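Local atomic coordinates of putative xanthine dehydrogenase YAGS fad-binding subunit (Escherichia coli, PDB entry 5G5G), a protein that probably forms the molybdenum-cofactor-binding subunit of a periplasmic aldehyde oxidase, holding pterin cytosine dinucleotide and a dioxothiomolybdenum centre. Residues C[75-80]-C[115-120]. Numbering follows the deposited sequence.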
ATOM      1  N   PRO C  75      -5.286  33.544   5.714  1.00 15.85           N
ATOM      2  CA  PRO C  75      -3.884  33.911   5.623  1.00 15.97           C
ATOM      3  C   PRO C  75      -3.187  33.225   4.475  1.00 15.12           C
ATOM      4  O   PRO C  75      -3.304  31.990   4.301  1.00 14.61           O
ATOM      5  CB  PRO C  75      -3.338  33.442   6.981  1.00 15.93           C
ATOM      6  CG  PRO C  75      -4.514  33.661   7.876  1.00 16.42           C
ATOM      7  CD  PRO C  75      -5.637  33.146   7.088  1.00 16.21           C
ATOM      8  N   GLY C  76      -2.478  34.027   3.674  1.00 15.41           N
ATOM      9  CA  GLY C  76      -1.625  33.495   2.626  1.00 15.00           C
ATOM     10  C   GLY C  76      -2.366  33.022   1.345  1.00 14.85           C
ATOM     11  O   GLY C  76      -1.736  32.476   0.423  1.00 14.69           O
ATOM     12  N   VAL C  77      -3.701  33.194   1.292  1.00 14.91           N
ATOM     13  CA  VAL C  77      -4.500  32.599   0.173  1.00 14.39           C
ATOM     14  C   VAL C  77      -4.398  33.532  -1.042  1.00 14.85           C
ATOM     15  O   VAL C  77      -4.516  34.739  -0.926  1.00 14.97           O
ATOM     16  CB  VAL C  77      -5.968  32.347   0.583  1.00 14.27           C
ATOM     17  CG1 VAL C  77      -6.831  31.985  -0.622  1.00 14.31           C
ATOM     18  CG2 VAL C  77      -6.010  31.182   1.556  1.00 13.90           C
ATOM     19  N   LEU C  78      -4.191  32.919  -2.210  1.00 15.07           N
ATOM     20  CA  LEU C  78      -4.107  33.587  -3.488  1.00 15.89           C
ATOM     21  C   LEU C  78      -5.410  33.489  -4.270  1.00 16.07           C
ATOM     22  O   LEU C  78      -5.820  34.489  -4.862  1.00 17.15           O
ATOM     23  CB  LEU C  78      -3.001  32.964  -4.369  1.00 16.66           C
ATOM     24  CG  LEU C  78      -1.538  33.036  -3.891  1.00 17.10           C
ATOM     25  CD1 LEU C  78      -0.631  32.548  -5.012  1.00 18.36           C
ATOM     26  CD2 LEU C  78      -1.219  34.457  -3.573  1.00 18.49           C
ATOM     27  N   ALA C  79      -6.051  32.341  -4.282  1.00 15.31           N
ATOM     28  CA  ALA C  79      -7.303  32.152  -5.034  1.00 16.00           C
ATOM     29  C   ALA C  79      -7.968  30.846  -4.596  1.00 15.61           C
ATOM     30  O   ALA C  79      -7.352  29.991  -3.948  1.00 14.28           O
ATOM     31  CB  ALA C  79      -6.997  32.055  -6.525  1.00 16.18           C
ATOM     32  N   VAL C  80      -9.240  30.696  -4.989  1.00 16.20           N
ATOM     33  CA  VAL C  80      -9.915  29.412  -4.826  1.00 16.51           C
ATOM     34  C   VAL C  80     -10.520  29.033  -6.178  1.00 17.14           C
ATOM     35  O   VAL C  80     -11.321  29.802  -6.720  1.00 17.82           O
ATOM     36  CB  VAL C  80     -11.057  29.483  -3.761  1.00 17.28           C
ATOM     37  CG1 VAL C  80     -11.679  28.103  -3.568  1.00 17.12           C
ATOM     38  CG2 VAL C  80     -10.498  30.041  -2.448  1.00 17.67           C
ATOM     39  N   VAL C 115      -7.937  25.339  -2.985  1.00 14.10           N
ATOM     40  CA  VAL C 115      -7.447  26.605  -2.436  1.00 14.50           C
ATOM     41  C   VAL C 115      -5.950  26.693  -2.711  1.00 14.20           C
ATOM     42  O   VAL C 115      -5.239  25.732  -2.395  1.00 14.89           O
ATOM     43  CB  VAL C 115      -7.666  26.685  -0.923  1.00 14.86           C
ATOM     44  CG1 VAL C 115      -7.126  27.986  -0.368  1.00 15.61           C
ATOM     45  CG2 VAL C 115      -9.138  26.555  -0.572  1.00 15.41           C
ATOM     46  N   VAL C 116      -5.484  27.818  -3.262  1.00 13.94           N
ATOM     47  CA  VAL C 116      -4.096  28.051  -3.602  1.00 13.58           C
ATOM     48  C   VAL C 116      -3.579  29.065  -2.597  1.00 13.65           C
ATOM     49  O   VAL C 116      -4.211  30.113  -2.403  1.00 13.82           O
ATOM     50  CB  VAL C 116      -4.009  28.684  -5.019  1.00 14.07           C
ATOM     51  CG1 VAL C 116      -2.570  28.925  -5.408  1.00 14.27           C
ATOM     52  CG2 VAL C 116      -4.678  27.760  -6.004  1.00 14.03           C
ATOM     53  N   ALA C 117      -2.482  28.738  -1.922  1.00 13.34           N
ATOM     54  CA  ALA C 117      -1.888  29.637  -0.937  1.00 13.93           C
ATOM     55  C   ALA C 117      -0.345  29.622  -0.993  1.00 14.05           C
ATOM     56  O   ALA C 117       0.256  28.820  -1.669  1.00 13.47           O
ATOM     57  CB  ALA C 117      -2.367  29.250   0.441  1.00 14.00           C
ATOM     58  N   GLU C 118       0.253  30.519  -0.228  1.00 14.84           N
ATOM     59  CA  GLU C 118       1.691  30.752  -0.240  1.00 15.70           C
ATOM     60  C   GLU C 118       2.466  29.579   0.370  1.00 14.59           C
ATOM     61  O   GLU C 118       3.597  29.311  -0.041  1.00 13.84           O
ATOM     62  CB  GLU C 118       1.990  32.024   0.533  1.00 17.96           C
ATOM     63  CG  GLU C 118       1.547  33.263  -0.213  1.00 20.59           C
ATOM     64  CD  GLU C 118       2.469  33.644  -1.355  1.00 23.48           C
ATOM     65  OE1 GLU C 118       3.529  32.988  -1.560  1.00 25.54           O
ATOM     66  OE2 GLU C 118       2.138  34.605  -2.061  1.00 26.28           O
ATOM     67  N   THR C 119       1.830  28.885   1.308  1.00 13.57           N
ATOM     68  CA  THR C 119       2.433  27.741   1.964  1.00 13.27           C
ATOM     69  C   THR C 119       1.457  26.589   2.044  1.00 12.88           C
ATOM     70  O   THR C 119       0.227  26.787   2.038  1.00 12.56           O
ATOM     71  CB  THR C 119       2.952  28.066   3.383  1.00 13.51           C
ATOM     72  OG1 THR C 119       1.843  28.382   4.220  1.00 13.54           O
ATOM     73  CG2 THR C 119       3.918  29.201   3.358  1.00 14.02           C
ATOM     74  N   PHE C 120       2.002  25.380   2.165  1.00 12.63           N
ATOM     75  CA  PHE C 120       1.173  24.177   2.393  1.00 12.88           C
ATOM     76  C   PHE C 120       0.191  24.327   3.592  1.00 12.94           C
ATOM     77  O   PHE C 120      -1.006  24.002   3.500  1.00 13.20           O
ATOM     78  CB  PHE C 120       2.073  22.965   2.616  1.00 12.93           C
ATOM     79  CG  PHE C 120       1.327  21.720   2.914  1.00 13.41           C
ATOM     80  CD1 PHE C 120       0.515  21.164   1.996  1.00 13.99           C
ATOM     81  CD2 PHE C 120       1.410  21.158   4.174  1.00 13.76           C
ATOM     82  CE1 PHE C 120      -0.201  20.025   2.285  1.00 14.32           C
ATOM     83  CE2 PHE C 120       0.746  19.999   4.463  1.00 14.42           C
ATOM     84  CZ  PHE C 120      -0.088  19.449   3.551  1.00 14.15           C
TER
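Leu78 and Val116 meet through both backbone and side chain. Leu78 N donates to Val116 O over 2.8 Å in a nearly straight bond. The same oxygen takes a weak second bond from Ala79 N at 3.4 Å. Two successive residues thus share one carbonyl, which makes a classic beta bulge.

Leu78 CB lies 3.7 Å from Val116 O and also borders Val116 CG1. The first torsion of Leu78 (chi1 -63°) sets CG beside the backbone N, and from there one methyl goes to Val116 and the other to Glu118. Leu78 CD1 reaches Val116 CG1 at 4.1 Å. Leu78 CD2 packs against the carboxylate of Glu118, 3.7 Å from Glu118 OE2. The Glu118 chain bends at chi2, and its CG comes close to Gly76 O. Its OE1 forms a salt bridge with Arg264, whose side chain also touches Leu78.

The two strands, 77-80 and 115-117, run antiparallel and belong to the a/b hammerhead region of the xanthine dehydrogenase and aldehyde oxidase family. Strand 77-82 is one of the two outermost strands of a mixed sheet within the chain. On its inner side, strand 111-117 continues the pairing to strand 49-55, with Val115 bonded to Tyr52 and Ala117 to Tyr50.

Beyond the bulge, Val116 N returns a bond to Ala79 O at 2.9 Å, almost linear at 176°. At the other end, Glu118 N donates to Gly76 O, a more bent bond (143°). Gly76 turns the chain with a positive phi, a conformation glycine adopts readily.

Val77, Val80, Val115 and Ala117 share one face. Val77 CG2 touches Val115 CG1 at 3.9 Å, the side chains crossing at about a right angle. Val80 lies alongside Val115. Helix 120-127 covers part of this face through Ala123 and Ala126. Val116 and Ala79 face helix 250-262 instead.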